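Local coordinates for teichoic acid D-alanine hydrolase (PDB 5ZH8), which removes D-alanyl groups from wall teichoic acid and lipoteichoic acid in Staphylococcus aureus, and affects methicillin resistance, autolysis and cell wall structure, at residues A[182-187]-A[276-281]; A[243-248]-A[288-293]; A[318-323]-A[390-395]. All blocks are in the same frame, centred on the assembly; numbering follows the deposited sequence.

Interaction 1 of 3, residues A[182-187]-A[276-281]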
loop_
_atom_site.group_PDB
_atom_site.type_symbol
_atom_site.label_atom_id
_atom_site.label_comp_id
_atom_site.label_asym_id
_atom_site.label_seq_id
_atom_site.Cartn_x
_atom_site.Cartn_y
_atom_site.Cartn_z
ATOM N N SER A 182 2.304 -9.427 -14.724
ATOM C CA SER A 182 3.749 -9.587 -14.905
ATOM C C SER A 182 4.234 -11.018 -14.609
ATOM O O SER A 182 3.565 -11.784 -13.910
ATOM C CB SER A 182 4.504 -8.598 -14.017
ATOM O OG SER A 182 4.055 -8.700 -12.676
ATOM N N SER A 183 5.388 -11.370 -15.180
ATOM C CA SER A 183 6.046 -12.646 -14.915
ATOM C C SER A 183 7.563 -12.474 -14.941
ATOM O O SER A 183 8.090 -11.695 -15.734
ATOM C CB SER A 183 5.627 -13.693 -15.944
ATOM O OG SER A 183 6.219 -14.945 -15.652
ATOM N N LYS A 184 8.258 -13.212 -14.078
ATOM C CA LYS A 184 9.721 -13.173 -14.018
ATOM C C LYS A 184 10.324 -13.825 -15.259
ATOM O O LYS A 184 11.458 -13.531 -15.637
ATOM C CB LYS A 184 10.225 -13.888 -12.758
ATOM C CG LYS A 184 9.766 -13.247 -11.455
ATOM C CD LYS A 184 10.242 -14.060 -10.253
ATOM C CE LYS A 184 10.275 -13.243 -8.972
ATOM N NZ LYS A 184 10.745 -14.019 -7.788
ATOM N N ASP A 185 9.555 -14.717 -15.878
ATOM C CA ASP A 185 9.941 -15.369 -17.124
ATOM C C ASP A 185 10.327 -14.365 -18.208
ATOM O O ASP A 185 11.293 -14.576 -18.942
ATOM C CB ASP A 185 8.787 -16.239 -17.645
ATOM C CG ASP A 185 8.457 -17.403 -16.720
ATOM O OD1 ASP A 185 9.031 -17.483 -15.612
ATOM O OD2 ASP A 185 7.614 -18.238 -17.110
ATOM N N TYR A 186 9.571 -13.275 -18.302
ATOM C CA TYR A 186 9.728 -12.328 -19.404
ATOM C C TYR A 186 11.025 -11.543 -19.267
ATOM O O TYR A 186 11.234 -10.832 -18.287
ATOM C CB TYR A 186 8.528 -11.379 -19.493
ATOM C CG TYR A 186 7.175 -12.069 -19.478
ATOM C CD1 TYR A 186 7.006 -13.368 -19.981
ATOM C CD2 TYR A 186 6.056 -11.415 -18.972
ATOM C CE1 TYR A 186 5.768 -13.988 -19.961
ATOM C CE2 TYR A 186 4.813 -12.032 -18.953
ATOM C CZ TYR A 186 4.676 -13.314 -19.452
ATOM O OH TYR A 186 3.444 -13.914 -19.434
ATOM N N LYS A 187 11.890 -11.691 -20.265
ATOM C CA LYS A 187 13.226 -11.123 -20.237
ATOM C C LYS A 187 13.285 -9.755 -20.887
ATOM O O LYS A 187 14.288 -9.058 -20.747
ATOM C CB LYS A 187 14.201 -12.052 -20.968
ATOM C CG LYS A 187 14.205 -13.492 -20.474
ATOM C CD LYS A 187 14.570 -13.621 -18.996
ATOM C CE LYS A 187 16.016 -13.228 -18.715
ATOM N NZ LYS A 187 16.447 -13.583 -17.329
ATOM N N PRO A 276 13.056 -5.136 -7.052
ATOM C CA PRO A 276 12.476 -5.198 -8.390
ATOM C C PRO A 276 12.999 -6.411 -9.157
ATOM O O PRO A 276 14.214 -6.595 -9.277
ATOM C CB PRO A 276 12.940 -3.894 -9.038
ATOM C CG PRO A 276 13.204 -2.971 -7.904
ATOM C CD PRO A 276 13.744 -3.852 -6.816
ATOM N N ASN A 277 12.073 -7.230 -9.648
ATOM C CA ASN A 277 12.396 -8.502 -10.289
ATOM C C ASN A 277 11.852 -8.621 -11.724
ATOM O O ASN A 277 11.993 -9.678 -12.348
ATOM C CB ASN A 277 11.859 -9.654 -9.427
ATOM C CG ASN A 277 10.371 -9.532 -9.134
ATOM O OD1 ASN A 277 9.734 -8.528 -9.451
ATOM N ND2 ASN A 277 9.807 -10.569 -8.550
ATOM N N ILE A 278 11.246 -7.548 -12.237
ATOM C CA ILE A 278 10.552 -7.581 -13.528
ATOM C C ILE A 278 10.810 -6.347 -14.408
ATOM O O ILE A 278 10.139 -6.145 -15.420
ATOM C CB ILE A 278 9.025 -7.717 -13.321
ATOM C CG1 ILE A 278 8.490 -6.576 -12.445
ATOM C CG2 ILE A 278 8.691 -9.067 -12.710
ATOM C CD1 ILE A 278 6.978 -6.522 -12.344
ATOM N N LEU A 279 11.792 -5.531 -14.041
ATOM C CA LEU A 279 12.010 -4.253 -14.711
ATOM C C LEU A 279 12.609 -4.415 -16.112
ATOM O O LEU A 279 12.576 -3.479 -16.919
ATOM C CB LEU A 279 12.881 -3.346 -13.840
ATOM C CG LEU A 279 12.350 -3.014 -12.435
ATOM C CD1 LEU A 279 13.269 -2.005 -11.768
ATOM C CD2 LEU A 279 10.922 -2.490 -12.494
ATOM N N ASP A 280 13.150 -5.594 -16.405
ATOM C CA ASP A 280 13.597 -5.928 -17.771
ATOM C C ASP A 280 12.452 -5.994 -18.798
ATOM O O ASP A 280 12.683 -5.807 -19.986
ATOM C CB ASP A 280 14.412 -7.239 -17.786
ATOM C CG ASP A 280 13.667 -8.424 -17.180
ATOM O OD1 ASP A 280 12.589 -8.239 -16.562
ATOM O OD2 ASP A 280 14.183 -9.555 -17.317
ATOM N N GLN A 281 11.229 -6.242 -18.331
ATOM C CA GLN A 281 10.052 -6.317 -19.196
ATOM C C GLN A 281 9.163 -5.071 -19.101
ATOM O O GLN A 281 8.090 -5.025 -19.704
ATOM C CB GLN A 281 9.235 -7.564 -18.832
ATOM C CG GLN A 281 8.271 -7.388 -17.659
ATOM C CD GLN A 281 8.046 -8.659 -16.859
ATOM O OE1 GLN A 281 6.910 -9.086 -16.662
ATOM N NE2 GLN A 281 9.134 -9.266 -16.386
#

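Interaction 2 of 3, residues A[243-248]-A[288-293]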
loop_
_atom_site.group_PDB
_atom_site.type_symbol
_atom_site.label_atom_id
_atom_site.label_comp_id
_atom_site.label_asym_id
_atom_site.label_seq_id
_atom_site.Cartn_x
_atom_site.Cartn_y
_atom_site.Cartn_z
ATOM N N LEU A 243 17.248 17.438 -22.978
ATOM C CA LEU A 243 16.872 18.173 -21.768
ATOM C C LEU A 243 17.862 17.979 -20.609
ATOM O O LEU A 243 17.529 18.265 -19.464
ATOM C CB LEU A 243 15.451 17.798 -21.344
ATOM C CG LEU A 243 14.357 17.977 -22.403
ATOM C CD1 LEU A 243 12.981 17.794 -21.777
ATOM C CD2 LEU A 243 14.446 19.331 -23.096
ATOM N N LYS A 244 19.078 17.523 -20.920
ATOM C CA LYS A 244 20.173 17.390 -19.947
ATOM C C LYS A 244 19.742 16.730 -18.642
ATOM O O LYS A 244 20.066 17.203 -17.553
ATOM C CB LYS A 244 20.815 18.752 -19.663
ATOM C CG LYS A 244 21.552 19.347 -20.853
ATOM C CD LYS A 244 22.244 20.663 -20.506
ATOM C CE LYS A 244 23.189 21.107 -21.619
ATOM N NZ LYS A 244 22.510 21.182 -22.946
ATOM N N LEU A 245 18.995 15.639 -18.769
ATOM C CA LEU A 245 18.616 14.828 -17.626
ATOM C C LEU A 245 19.730 13.822 -17.366
ATOM O O LEU A 245 19.735 12.719 -17.920
ATOM C CB LEU A 245 17.291 14.113 -17.893
ATOM C CG LEU A 245 16.107 14.995 -18.264
ATOM C CD1 LEU A 245 14.855 14.134 -18.270
ATOM C CD2 LEU A 245 15.943 16.147 -17.294
ATOM N N GLN A 246 20.676 14.225 -16.520
ATOM C CA GLN A 246 21.909 13.472 -16.297
ATOM C C GLN A 246 21.905 12.708 -14.978
ATOM O O GLN A 246 22.900 12.071 -14.622
ATOM C CB GLN A 246 23.097 14.431 -16.337
ATOM C CG GLN A 246 23.223 15.150 -17.670
ATOM C CD GLN A 246 24.358 16.141 -17.697
ATOM O OE1 GLN A 246 24.523 16.935 -16.778
ATOM N NE2 GLN A 246 25.144 16.104 -18.760
ATOM N N HIS A 247 20.790 12.787 -14.252
ATOM C CA HIS A 247 20.602 12.056 -12.998
ATOM C C HIS A 247 19.313 11.231 -13.078
ATOM O O HIS A 247 18.575 11.083 -12.108
ATOM C CB HIS A 247 20.587 13.037 -11.829
ATOM C CG HIS A 247 21.891 13.751 -11.637
ATOM N ND1 HIS A 247 22.297 14.794 -12.442
ATOM C CD2 HIS A 247 22.888 13.558 -10.741
ATOM C CE1 HIS A 247 23.484 15.218 -12.044
ATOM N NE2 HIS A 247 23.863 14.487 -11.011
ATOM N N THR A 248 19.073 10.700 -14.272
ATOM C CA THR A 248 17.921 9.877 -14.584
ATOM C C THR A 248 18.431 8.676 -15.361
ATOM O O THR A 248 19.226 8.830 -16.296
ATOM C CB THR A 248 16.934 10.646 -15.473
ATOM O OG1 THR A 248 16.404 11.763 -14.750
ATOM C CG2 THR A 248 15.797 9.743 -15.950
ATOM N N LEU A 288 12.247 3.194 -14.777
ATOM C CA LEU A 288 13.153 4.339 -14.798
ATOM C C LEU A 288 13.349 4.899 -13.396
ATOM O O LEU A 288 12.408 4.952 -12.608
ATOM C CB LEU A 288 12.594 5.434 -15.695
ATOM C CG LEU A 288 13.551 6.559 -16.080
ATOM C CD1 LEU A 288 14.516 6.107 -17.173
ATOM C CD2 LEU A 288 12.739 7.764 -16.525
ATOM N N TYR A 289 14.580 5.324 -13.107
ATOM C CA TYR A 289 14.940 5.945 -11.837
ATOM C C TYR A 289 15.317 7.406 -12.060
ATOM O O TYR A 289 16.089 7.712 -12.960
ATOM C CB TYR A 289 16.117 5.203 -11.200
ATOM C CG TYR A 289 15.768 3.859 -10.607
ATOM C CD1 TYR A 289 15.465 2.771 -11.414
ATOM C CD2 TYR A 289 15.753 3.674 -9.227
ATOM C CE1 TYR A 289 15.153 1.535 -10.863
ATOM C CE2 TYR A 289 15.442 2.446 -8.664
ATOM C CZ TYR A 289 15.141 1.380 -9.482
ATOM O OH TYR A 289 14.824 0.164 -8.923
ATOM N N MET A 290 14.783 8.302 -11.237
ATOM C CA MET A 290 15.030 9.741 -11.371
ATOM C C MET A 290 15.309 10.369 -10.021
ATOM O O MET A 290 14.678 10.013 -9.031
ATOM C CB MET A 290 13.795 10.468 -11.921
ATOM C CG MET A 290 13.444 10.205 -13.361
ATOM S SD MET A 290 12.133 11.332 -13.921
ATOM C CE MET A 290 13.132 12.676 -14.552
ATOM N N THR A 291 16.221 11.338 -9.999
ATOM C CA THR A 291 16.277 12.291 -8.900
ATOM C C THR A 291 15.077 13.213 -9.048
ATOM O O THR A 291 14.699 13.551 -10.166
ATOM C CB THR A 291 17.564 13.143 -8.910
ATOM O OG1 THR A 291 17.691 13.824 -10.159
ATOM C CG2 THR A 291 18.791 12.279 -8.694
ATOM N N PRO A 292 14.458 13.612 -7.925
ATOM C CA PRO A 292 13.381 14.615 -7.965
ATOM C C PRO A 292 13.740 15.889 -8.741
ATOM O O PRO A 292 12.889 16.448 -9.422
ATOM C CB PRO A 292 13.153 14.935 -6.484
ATOM C CG PRO A 292 13.509 13.672 -5.784
ATOM C CD PRO A 292 14.626 13.041 -6.575
ATOM N N THR A 293 14.995 16.327 -8.652
ATOM C CA THR A 293 15.449 17.522 -9.361
ATOM C C THR A 293 15.297 17.374 -10.874
ATOM O O THR A 293 14.815 18.292 -11.534
ATOM C CB THR A 293 16.913 17.873 -9.032
ATOM O OG1 THR A 293 17.757 16.765 -9.358
ATOM C CG2 THR A 293 17.077 18.212 -7.567
#

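Interaction 3 of 3, residues A[318-323]-A[390-395]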
loop_
_atom_site.group_PDB
_atom_site.type_symbol
_atom_site.label_atom_id
_atom_site.label_comp_id
_atom_site.label_asym_id
_atom_site.label_seq_id
_atom_site.Cartn_x
_atom_site.Cartn_y
_atom_site.Cartn_z
ATOM N N HIS A 318 -2.633 21.381 -20.649
ATOM C CA HIS A 318 -3.750 22.089 -19.983
ATOM C C HIS A 318 -5.177 21.845 -20.487
ATOM O O HIS A 318 -6.127 22.192 -19.788
ATOM C CB HIS A 318 -3.474 23.588 -20.004
ATOM C CG HIS A 318 -2.156 23.964 -19.406
ATOM N ND1 HIS A 318 -1.757 23.529 -18.164
ATOM C CD2 HIS A 318 -1.158 24.751 -19.868
ATOM C CE1 HIS A 318 -0.570 24.034 -17.884
ATOM N NE2 HIS A 318 -0.183 24.780 -18.900
ATOM N N GLU A 319 -5.342 21.271 -21.679
ATOM C CA GLU A 319 -6.677 21.071 -22.242
ATOM C C GLU A 319 -7.260 19.777 -21.716
ATOM O O GLU A 319 -6.636 18.728 -21.841
ATOM C CB GLU A 319 -6.631 21.035 -23.774
ATOM C CG GLU A 319 -7.993 20.822 -24.432
ATOM C CD GLU A 319 -7.944 20.930 -25.945
ATOM O OE1 GLU A 319 -7.487 21.960 -26.478
ATOM O OE2 GLU A 319 -8.380 19.983 -26.619
ATOM N N PHE A 320 -8.455 19.846 -21.133
ATOM C CA PHE A 320 -9.180 18.638 -20.744
ATOM C C PHE A 320 -10.682 18.820 -20.844
ATOM O O PHE A 320 -11.192 19.919 -20.640
ATOM C CB PHE A 320 -8.765 18.156 -19.347
ATOM C CG PHE A 320 -9.343 18.943 -18.211
ATOM C CD1 PHE A 320 -8.901 20.227 -17.943
ATOM C CD2 PHE A 320 -10.288 18.373 -17.369
ATOM C CE1 PHE A 320 -9.414 20.942 -16.872
ATOM C CE2 PHE A 320 -10.805 19.079 -16.298
ATOM C CZ PHE A 320 -10.365 20.366 -16.045
ATOM N N GLY A 321 -11.378 17.729 -21.162
ATOM C CA GLY A 321 -12.818 17.747 -21.376
ATOM C C GLY A 321 -13.172 18.134 -22.799
ATOM O O GLY A 321 -14.179 18.799 -23.038
ATOM N N THR A 322 -12.343 17.699 -23.743
ATOM C CA THR A 322 -12.532 18.003 -25.156
ATOM C C THR A 322 -12.429 16.729 -25.979
ATOM O O THR A 322 -11.888 15.727 -25.522
ATOM C CB THR A 322 -11.461 18.990 -25.656
ATOM O OG1 THR A 322 -10.169 18.372 -25.574
ATOM C CG2 THR A 322 -11.470 20.262 -24.818
ATOM N N LYS A 323 -12.877 16.783 -27.204
ATOM C CA LYS A 323 -12.789 15.625 -28.030
ATOM C C LYS A 323 -11.367 15.102 -28.062
ATOM O O LYS A 323 -11.146 13.926 -27.933
ATOM C CB LYS A 323 -13.306 15.961 -29.416
ATOM C CG LYS A 323 -13.083 14.882 -30.437
ATOM C CD LYS A 323 -14.187 13.859 -30.402
ATOM C CE LYS A 323 -14.095 12.927 -31.593
ATOM N NZ LYS A 323 -14.345 13.602 -32.895
ATOM N N ASN A 390 -6.378 24.780 -14.712
ATOM C CA ASN A 390 -6.904 24.347 -16.003
ATOM C C ASN A 390 -8.417 24.438 -15.969
ATOM O O ASN A 390 -9.022 24.296 -14.910
ATOM C CB ASN A 390 -6.493 22.900 -16.305
ATOM C CG ASN A 390 -4.989 22.709 -16.323
ATOM O OD1 ASN A 390 -4.264 23.522 -16.889
ATOM N ND2 ASN A 390 -4.516 21.628 -15.708
ATOM N N THR A 391 -9.020 24.658 -17.135
ATOM C CA THR A 391 -10.461 24.827 -17.250
ATOM C C THR A 391 -11.060 23.726 -18.103
ATOM O O THR A 391 -10.735 23.596 -19.277
ATOM C CB THR A 391 -10.817 26.193 -17.858
ATOM O OG1 THR A 391 -10.181 27.229 -17.104
ATOM C CG2 THR A 391 -12.318 26.420 -17.842
ATOM N N LYS A 392 -11.934 22.936 -17.489
ATOM C CA LYS A 392 -12.610 21.827 -18.156
ATOM C C LYS A 392 -13.431 22.335 -19.342
ATOM O O LYS A 392 -14.187 23.285 -19.192
ATOM C CB LYS A 392 -13.531 21.121 -17.156
ATOM C CG LYS A 392 -14.173 19.841 -17.660
ATOM C CD LYS A 392 -15.059 19.242 -16.580
ATOM C CE LYS A 392 -15.512 17.838 -16.943
ATOM N NZ LYS A 392 -16.433 17.273 -15.913
ATOM N N GLY A 393 -13.262 21.714 -20.510
ATOM C CA GLY A 393 -14.050 22.043 -21.701
ATOM C C GLY A 393 -13.435 23.056 -22.655
ATOM O O GLY A 393 -13.708 23.021 -23.851
ATOM N N VAL A 394 -12.614 23.960 -22.137
ATOM C CA VAL A 394 -11.990 24.999 -22.950
ATOM C C VAL A 394 -10.978 24.412 -23.941
ATOM O O VAL A 394 -10.146 23.581 -23.585
ATOM C CB VAL A 394 -11.300 26.059 -22.054
ATOM C CG1 VAL A 394 -10.397 26.986 -22.860
ATOM C CG2 VAL A 394 -12.344 26.863 -21.297
ATOM N N ILE A 395 -11.074 24.869 -25.186
ATOM C CA ILE A 395 -10.143 24.510 -26.249
ATOM C C ILE A 395 -8.917 25.411 -26.121
ATOM O O ILE A 395 -8.955 26.576 -26.486
ATOM C CB ILE A 395 -10.795 24.719 -27.640
ATOM C CG1 ILE A 395 -12.053 23.859 -27.803
ATOM C CG2 ILE A 395 -9.806 24.422 -28.754
ATOM C CD1 ILE A 395 -11.797 22.372 -27.939
HETATM O O HOH W 1 -8.142 23.842 -20.157
#

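Interaction 1 of 3, residues A[182-187]-A[276-281]
Q281 carries this contact between two irregular loops, pairing its side-chain amide with both backbone polar groups of S183. Its CB lies 3.9 Å from Y186 CB; CG then takes the crowded position between the backbone N and the carbonyl carbon (chi1 84°), and a bend at chi2 brings CD alongside Y186 CB. At the tip the two branches divide the work. OE1 accepts S183 N at 3.1 Å, the N-H aiming at a lone pair in the carbonyl plane, and takes a second bond from Y180 OH. NE2 donates to S183 O at 2.7 Å, less straight (143°) and from above the plane of that carbonyl. OE1 also lies at the edge of the Y186 ring, 3.4 Å from CD2, while S183 CB packs over one face of the ring.

Apolar contact flanks the amide: I278 CD1 touches S182 CB at 3.6 Å. Nearby, D280 faces the Y186-K187 backbone, its OD2 4.6 Å from K187 NZ, which is proximity of opposite charges rather than a bridge. I278 also touches F346 of strand 340-346, and Y186 packs on helix 189-199. A glutamine amide bonded to a main-chain N-H and C=O thus joins loops reaching the helical and sheet regions of this beta-lactamase-type fold.

Interaction 2 of 3, residues A[243-248]-A[288-293]
The backbones meet as the start of an antiparallel ladder: T248 and M290 form a non-hydrogen-bonded pair with their CA atoms 4.3 Å apart, and one residue further T291 N donates to H247 O at 3.2 Å, approaching nearly along the C=O axis (N-H...O 164°). T248 CA adds a CH...O contact to Y289 O at 3.3 Å.

The side chains of T248 and M290 lie side by side and point the same way. T248 CG2, anti to its backbone N, rests against M290 CG at 3.5 Å and against L288 CD2 at 3.7 Å. M290 bends at chi3 (91°), which sets its CE 3.4 Å from T248 OG1 and in looser apolar contact with L245 CD1. The hydroxyl of T248 has its polar partner in D294 OD2, which also binds H247 N, so one carboxylate oxygen holds two consecutive residues of the loop. H247 presents CB to T291 OG1 at 3.4 Å; its imidazole leads off to S63 O through NE2.

T291 occupies the N-cap position. With OG1 between the backbone N and the carbonyl carbon (chi1 56°), its hydroxyl is hydrogen-bonded to T293 OG1 at 3.0 Å and only weakly to D294 N.

Strand 288-290 is the middle of a three-stranded antiparallel sheet, bonded to A249 on one side and to I125 and F123 on the other. Helix 292-303 starts one residue after it, past the N-cap T291, and its D294, M295 and K297 meet T248, M290 and L245, while Y235 of helix 231-240 packs on L245 and T248.

Interaction 3 of 3, residues A[318-323]-A[390-395]
The close-packed part centres on F320, whose ring takes the CA-H of K392 over one face as a CH-pi contact, 3.7 Å from CA to the ring centroid. F320 CG sits between its backbone N and carbonyl carbon (chi1 77°), turning the ring across the K392 side chain at about a right angle, with CE2 3.5 Å from K392 CB. Beside it G393 N donates to F320 O, nearly straight (2.7 Å, 172°). G393 has positive phi within the type II turn T391-V394, and G393 CA, in turn, sends a CH...O contact to G321 O at 3.5 Å. T322 CG2 continues the packing onto I395 CD1 at 3.8 Å.

The other side is looser. H318 ND1 makes a weak, bent bond to N390 OD1 (2.8 Å, 120°), and a water bridges H318 O (2.6 Å) and T391 O (2.7 Å). The exposed K392 chain is extended beyond CG, and its end leads off from the contact.

N390 ND2 is held by K336 O and N340 OD1. E319 accepts T322 OG1 on the anti lone pair of OE2, and V396 N on OE1. With both oxygens accepting, the carboxylate is probably ionised, and it ties the C-terminal tail to the loop after helix 310-318.

Overall arrangement
Interactions 1 and 2 are neighbours, their centres 23 Å apart, and they interlock along the chain because their segments alternate. Y289 links them: its OH packs 3.7 Å from P276 CG and 3.9 Å from L279 CD1. Interaction 3 follows later in the chain and stands apart, about 15 Å from interaction 2 and 28 Å from interaction 1 between nearest atoms; interactions 1 and 3 lie on opposite sides of the chain centre. Interaction 2 is the innermost, 11 Å from that centre. Strand 123-124, beside its strand 288-290, runs on to helix 129-142, and the family's SxxK motif, with the probable nucleophilic serine, spans the junction between the two.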